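Local coordinates for mandelate racemase / muconate lactonizing enzyme, C-terminal domain protein (Labrenzia alexandrii, PDB 4E5T) that is a putative member of the mandelate racemase/muconate lactonizing enzyme family that binds magnesium and probably acts on a carboxylate substrate as an isomerase or lyase, at residues A[275-289]-A[302-316]. Residues are numbered along the deposited sequence; the frame is centred on the assembly and turned at random.
Sequences SRVLETGAASILQMN and IAAMAECHSAQIAPH
L286 and I313 pair in register on neighbouring parallel strands of the enolase-superfamily barrel. Strand 285-286, helix 296-308 and strand 312-313 form a beta-alpha-beta unit, and helix 270-280 packs beside helix 296-308. The short helical segments run nearly parallel, 8° apart, with axes 9.9 Å from each other.

Backbone hydrogen bonds join the strands. Q312 N donates to S284 O, L286 N to Q312 O, and A314 N to L286 O. The ladder continues past the strands, where H316 N reaches M288 O (2.7 Å) from above the carbonyl plane. CA-H...O contacts fill in between, such as Q287 CA to A314 O.

Apolar side chains join the two helices, and helix 296-308 to the sheet. L278 spreads its two methyls: CD1 lies on M305 CB (3.6 Å) and close to A306 N, while CD2 meets A311 CB. L286 CD1 touches I302 CG2 (3.5 Å) and A306 CB. On the other face of the sheet, I285 CG2 meets A314 CB, and both side chains also touch W238. In the loops that follow the strands, the M288 chain bends at chi2 and chi3, and CE rests on P315 CG (4.0 Å).

The H309 ring is tied back to helix 296-308: ND1 donates to M305 O, which lies in the ring plane. L278 CB makes a CH-pi contact over one face, 4.2 Å from the ring centroid. NE2 has a weak hydrogen bond to E279 of a second subunit, so this end of the contact lies at a subunit interface.

The opposite end faces the metal site, where E240 and E266 bind magnesium. The H316 side chain is about 4 Å from the ion and touches E266. N289 turns CG anti to its backbone N (chi1 -171°), and ND2 donates to H316 ND1 at 2.8 Å, with amide and ring planes 52° apart.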
loop_
_atom_site.group_PDB
_atom_site.type_symbol
_atom_site.label_atom_id
_atom_site.label_comp_id
_atom_site.label_asym_id
_atom_site.label_seq_id
_atom_site.Cartn_x
_atom_site.Cartn_y
_atom_site.Cartn_z
ATOM N N SER A 275 -0.239 -19.110 -6.607
ATOM C CA SER A 275 -1.120 -18.046 -6.156
ATOM C C SER A 275 -0.295 -16.790 -5.833
ATOM O O SER A 275 -0.578 -15.695 -6.324
ATOM C CB SER A 275 -1.902 -18.503 -4.938
ATOM O OG SER A 275 -2.603 -17.420 -4.355
ATOM N N ARG A 276 0.750 -16.951 -5.032
ATOM C CA ARG A 276 1.614 -15.824 -4.702
ATOM C C ARG A 276 2.326 -15.209 -5.926
ATOM O O ARG A 276 2.411 -13.975 -6.042
ATOM C CB ARG A 276 2.627 -16.211 -3.617
ATOM C CG ARG A 276 3.608 -15.098 -3.263
ATOM C CD ARG A 276 4.517 -15.477 -2.100
ATOM N NE ARG A 276 3.745 -15.725 -0.893
ATOM C CZ ARG A 276 3.489 -16.932 -0.404
ATOM N NH1 ARG A 276 3.971 -18.008 -1.009
ATOM N NH2 ARG A 276 2.758 -17.056 0.699
ATOM N N VAL A 277 2.840 -16.058 -6.818
ATOM C CA VAL A 277 3.476 -15.591 -8.049
ATOM C C VAL A 277 2.502 -14.694 -8.806
ATOM O O VAL A 277 2.814 -13.555 -9.139
ATOM C CB VAL A 277 3.889 -16.765 -8.998
ATOM C CG1 VAL A 277 4.115 -16.253 -10.404
ATOM C CG2 VAL A 277 5.128 -17.489 -8.501
ATOM N N LEU A 278 1.307 -15.215 -9.053
ATOM C CA LEU A 278 0.305 -14.486 -9.812
ATOM C C LEU A 278 -0.049 -13.162 -9.165
ATOM O O LEU A 278 0.001 -12.124 -9.815
ATOM C CB LEU A 278 -0.943 -15.339 -9.989
ATOM C CG LEU A 278 -0.655 -16.520 -10.903
ATOM C CD1 LEU A 278 -1.877 -17.438 -11.019
ATOM C CD2 LEU A 278 -0.179 -15.999 -12.256
ATOM N N GLU A 279 -0.385 -13.199 -7.880
ATOM C CA GLU A 279 -0.881 -12.013 -7.205
ATOM C C GLU A 279 0.173 -10.922 -7.034
ATOM O O GLU A 279 -0.137 -9.725 -7.174
ATOM C CB GLU A 279 -1.546 -12.380 -5.891
ATOM C CG GLU A 279 -2.939 -12.910 -6.111
ATOM C CD GLU A 279 -3.442 -13.760 -4.973
ATOM O OE1 GLU A 279 -2.759 -13.823 -3.923
ATOM O OE2 GLU A 279 -4.517 -14.371 -5.151
ATOM N N THR A 280 1.413 -11.328 -6.766
ATOM C CA THR A 280 2.477 -10.348 -6.603
ATOM C C THR A 280 2.891 -9.803 -7.940
ATOM O O THR A 280 3.574 -8.791 -7.999
ATOM C CB THR A 280 3.741 -10.918 -5.925
ATOM O OG1 THR A 280 4.264 -11.977 -6.724
ATOM C CG2 THR A 280 3.442 -11.440 -4.528
ATOM N N GLY A 281 2.483 -10.477 -9.012
ATOM C CA GLY A 281 2.936 -10.133 -10.351
ATOM C C GLY A 281 4.398 -10.492 -10.565
ATOM O O GLY A 281 5.150 -9.720 -11.150
ATOM N N ALA A 282 4.811 -11.660 -10.079
ATOM C CA ALA A 282 6.193 -12.129 -10.248
ATOM C C ALA A 282 6.456 -12.704 -11.639
ATOM O O ALA A 282 7.574 -12.667 -12.121
ATOM C CB ALA A 282 6.537 -13.155 -9.197
ATOM N N ALA A 283 5.423 -13.245 -12.275
ATOM C CA ALA A 283 5.545 -13.727 -13.636
ATOM C C ALA A 283 4.204 -13.631 -14.346
ATOM O O ALA A 283 3.164 -13.627 -13.696
ATOM C CB ALA A 283 6.041 -15.138 -13.645
ATOM N N SER A 284 4.249 -13.516 -15.675
ATOM C CA SER A 284 3.063 -13.551 -16.530
ATOM C C SER A 284 3.009 -14.859 -17.325
ATOM O O SER A 284 2.014 -15.147 -17.997
ATOM C CB SER A 284 3.038 -12.356 -17.492
ATOM O OG SER A 284 4.257 -12.222 -18.203
ATOM N N ILE A 285 4.089 -15.633 -17.253
ATOM C CA ILE A 285 4.148 -16.955 -17.859
ATOM C C ILE A 285 4.531 -17.995 -16.804
ATOM O O ILE A 285 5.648 -17.945 -16.246
ATOM C CB ILE A 285 5.163 -16.992 -19.012
ATOM C CG1 ILE A 285 4.717 -16.077 -20.148
ATOM C CG2 ILE A 285 5.322 -18.394 -19.543
ATOM C CD1 ILE A 285 5.837 -15.723 -21.094
ATOM N N LEU A 286 3.603 -18.921 -16.528
ATOM C CA LEU A 286 3.816 -19.986 -15.544
ATOM C C LEU A 286 4.408 -21.200 -16.204
ATOM O O LEU A 286 3.948 -21.611 -17.269
ATOM C CB LEU A 286 2.506 -20.419 -14.922
ATOM C CG LEU A 286 1.730 -19.323 -14.226
ATOM C CD1 LEU A 286 0.741 -19.931 -13.211
ATOM C CD2 LEU A 286 2.716 -18.360 -13.574
ATOM N N GLN A 287 5.404 -21.797 -15.558
ATOM C CA GLN A 287 6.045 -22.993 -16.087
ATOM C C GLN A 287 5.988 -24.199 -15.147
ATOM O O GLN A 287 7.034 -24.697 -14.705
ATOM C CB GLN A 287 7.491 -22.687 -16.400
ATOM C CG GLN A 287 7.682 -21.358 -17.020
ATOM C CD GLN A 287 9.116 -21.145 -17.407
ATOM O OE1 GLN A 287 10.028 -21.321 -16.594
ATOM N NE2 GLN A 287 9.333 -20.776 -18.652
ATOM N N MET A 288 4.786 -24.680 -14.842
ATOM C CA MET A 288 4.679 -25.869 -14.009
ATOM C C MET A 288 5.367 -27.028 -14.696
ATOM O O MET A 288 5.237 -27.204 -15.913
ATOM C CB MET A 288 3.225 -26.278 -13.784
ATOM C CG MET A 288 2.306 -25.170 -13.384
ATOM S SD MET A 288 1.220 -24.714 -14.728
ATOM C CE MET A 288 1.915 -25.670 -16.068
ATOM N N ASN A 289 6.113 -27.804 -13.918
ATOM C CA ASN A 289 6.446 -29.162 -14.307
ATOM C C ASN A 289 5.380 -30.057 -13.689
ATOM O O ASN A 289 5.161 -30.026 -12.480
ATOM C CB ASN A 289 7.822 -29.554 -13.787
ATOM C CG ASN A 289 8.303 -30.878 -14.342
ATOM O OD1 ASN A 289 7.904 -31.951 -13.888
ATOM N ND2 ASN A 289 9.187 -30.808 -15.317
ATOM N N ILE A 302 -4.168 -24.305 -11.189
ATOM C CA ILE A 302 -3.231 -23.206 -11.400
ATOM C C ILE A 302 -3.393 -22.483 -12.742
ATOM O O ILE A 302 -3.237 -21.280 -12.814
ATOM C CB ILE A 302 -1.788 -23.635 -11.184
ATOM C CG1 ILE A 302 -1.576 -23.972 -9.708
ATOM C CG2 ILE A 302 -0.847 -22.532 -11.574
ATOM C CD1 ILE A 302 -0.371 -24.816 -9.467
ATOM N N ALA A 303 -3.747 -23.195 -13.800
ATOM C CA ALA A 303 -3.921 -22.527 -15.088
ATOM C C ALA A 303 -5.196 -21.675 -15.145
ATOM O O ALA A 303 -5.282 -20.726 -15.920
ATOM C CB ALA A 303 -3.863 -23.514 -16.225
ATOM N N ALA A 304 -6.179 -21.982 -14.310
ATOM C CA ALA A 304 -7.372 -21.133 -14.268
ATOM C C ALA A 304 -7.077 -19.880 -13.465
ATOM O O ALA A 304 -7.614 -18.797 -13.737
ATOM C CB ALA A 304 -8.574 -21.880 -13.671
ATOM N N MET A 305 -6.236 -20.030 -12.451
ATOM C CA MET A 305 -5.816 -18.871 -11.697
ATOM C C MET A 305 -5.100 -17.865 -12.613
ATOM O O MET A 305 -5.397 -16.673 -12.598
ATOM C CB MET A 305 -4.956 -19.287 -10.518
ATOM C CG MET A 305 -5.751 -19.504 -9.267
ATOM S SD MET A 305 -4.671 -19.994 -7.933
ATOM C CE MET A 305 -4.488 -21.725 -8.258
ATOM N N ALA A 306 -4.199 -18.355 -13.450
ATOM C CA ALA A 306 -3.504 -17.480 -14.382
ATOM C C ALA A 306 -4.446 -16.739 -15.356
ATOM O O ALA A 306 -4.111 -15.657 -15.832
ATOM C CB ALA A 306 -2.425 -18.254 -15.131
ATOM N N GLU A 307 -5.617 -17.308 -15.649
ATOM C CA GLU A 307 -6.582 -16.626 -16.510
ATOM C C GLU A 307 -7.078 -15.346 -15.835
ATOM O O GLU A 307 -7.274 -14.311 -16.471
ATOM C CB GLU A 307 -7.761 -17.531 -16.848
ATOM C CG GLU A 307 -7.400 -18.800 -17.603
ATOM C CD GLU A 307 -8.638 -19.610 -18.025
ATOM O OE1 GLU A 307 -9.392 -19.108 -18.901
ATOM O OE2 GLU A 307 -8.855 -20.732 -17.481
ATOM N N CYS A 308 -7.250 -15.418 -14.528
ATOM C CA CYS A 308 -7.696 -14.267 -13.763
ATOM C C CYS A 308 -6.647 -13.165 -13.688
ATOM O O CYS A 308 -6.958 -12.050 -13.301
ATOM C CB CYS A 308 -8.053 -14.697 -12.345
ATOM S SG CYS A 308 -9.482 -15.738 -12.244
ATOM N N HIS A 309 -5.408 -13.469 -14.050
ATOM C CA HIS A 309 -4.331 -12.506 -13.856
ATOM C C HIS A 309 -3.564 -12.086 -15.116
ATOM O O HIS A 309 -2.441 -11.576 -15.008
ATOM C CB HIS A 309 -3.363 -13.030 -12.812
ATOM C CG HIS A 309 -3.918 -13.002 -11.432
ATOM N ND1 HIS A 309 -4.594 -14.068 -10.884
ATOM C CD2 HIS A 309 -3.932 -12.024 -10.498
ATOM C CE1 HIS A 309 -4.985 -13.759 -9.663
ATOM N NE2 HIS A 309 -4.596 -12.522 -9.404
ATOM N N SER A 310 -4.178 -12.281 -16.288
ATOM C CA SER A 310 -3.536 -11.997 -17.579
ATOM C C SER A 310 -2.217 -12.772 -17.759
ATOM O O SER A 310 -1.179 -12.196 -18.106
ATOM C CB SER A 310 -3.323 -10.484 -17.783
ATOM O OG SER A 310 -3.922 -10.033 -18.992
ATOM N N ALA A 311 -2.280 -14.082 -17.540
ATOM C CA ALA A 311 -1.090 -14.921 -17.540
ATOM C C ALA A 311 -1.297 -16.254 -18.276
ATOM O O ALA A 311 -2.411 -16.809 -18.332
ATOM C CB ALA A 311 -0.603 -15.167 -16.100
ATOM N N GLN A 312 -0.198 -16.767 -18.822
ATOM C CA GLN A 312 -0.239 -17.944 -19.671
ATOM C C GLN A 312 0.525 -19.127 -19.091
ATOM O O GLN A 312 1.222 -19.019 -18.078
ATOM C CB GLN A 312 0.332 -17.605 -21.038
ATOM C CG GLN A 312 -0.295 -16.385 -21.666
ATOM C CD GLN A 312 0.306 -16.068 -23.003
ATOM O OE1 GLN A 312 1.294 -15.350 -23.094
ATOM N NE2 GLN A 312 -0.279 -16.615 -24.058
ATOM N N ILE A 313 0.391 -20.270 -19.743
ATOM C CA ILE A 313 1.082 -21.444 -19.264
ATOM C C ILE A 313 2.028 -21.997 -20.317
ATOM O O ILE A 313 1.728 -22.026 -21.514
ATOM C CB ILE A 313 0.108 -22.511 -18.750
ATOM C CG1 ILE A 313 -0.641 -23.178 -19.903
ATOM C CG2 ILE A 313 -0.850 -21.894 -17.732
ATOM C CD1 ILE A 313 -1.457 -24.371 -19.479
ATOM N N ALA A 314 3.196 -22.398 -19.843
ATOM C CA ALA A 314 4.245 -22.925 -20.684
ATOM C C ALA A 314 4.898 -24.057 -19.900
ATOM O O ALA A 314 5.960 -23.877 -19.288
ATOM C CB ALA A 314 5.247 -21.844 -20.979
ATOM N N PRO A 315 4.245 -25.222 -19.888
ATOM C CA PRO A 315 4.695 -26.292 -18.998
ATOM C C PRO A 315 6.168 -26.613 -19.188
ATOM O O PRO A 315 6.680 -26.583 -20.312
ATOM C CB PRO A 315 3.795 -27.460 -19.386
ATOM C CG PRO A 315 2.536 -26.786 -19.851
ATOM C CD PRO A 315 3.002 -25.576 -20.593
ATOM N N HIS A 316 6.839 -26.865 -18.067
ATOM C CA HIS A 316 8.268 -27.110 -18.038
ATOM C C HIS A 316 8.580 -28.570 -18.268
ATOM O O HIS A 316 7.842 -29.456 -17.821
ATOM C CB HIS A 316 8.830 -26.692 -16.681
ATOM C CG HIS A 316 10.213 -27.194 -16.429
ATOM N ND1 HIS A 316 10.461 -28.392 -15.800
ATOM C CD2 HIS A 316 11.420 -26.681 -16.753
ATOM C CE1 HIS A 316 11.763 -28.595 -15.743
ATOM N NE2 HIS A 316 12.370 -27.570 -16.315
#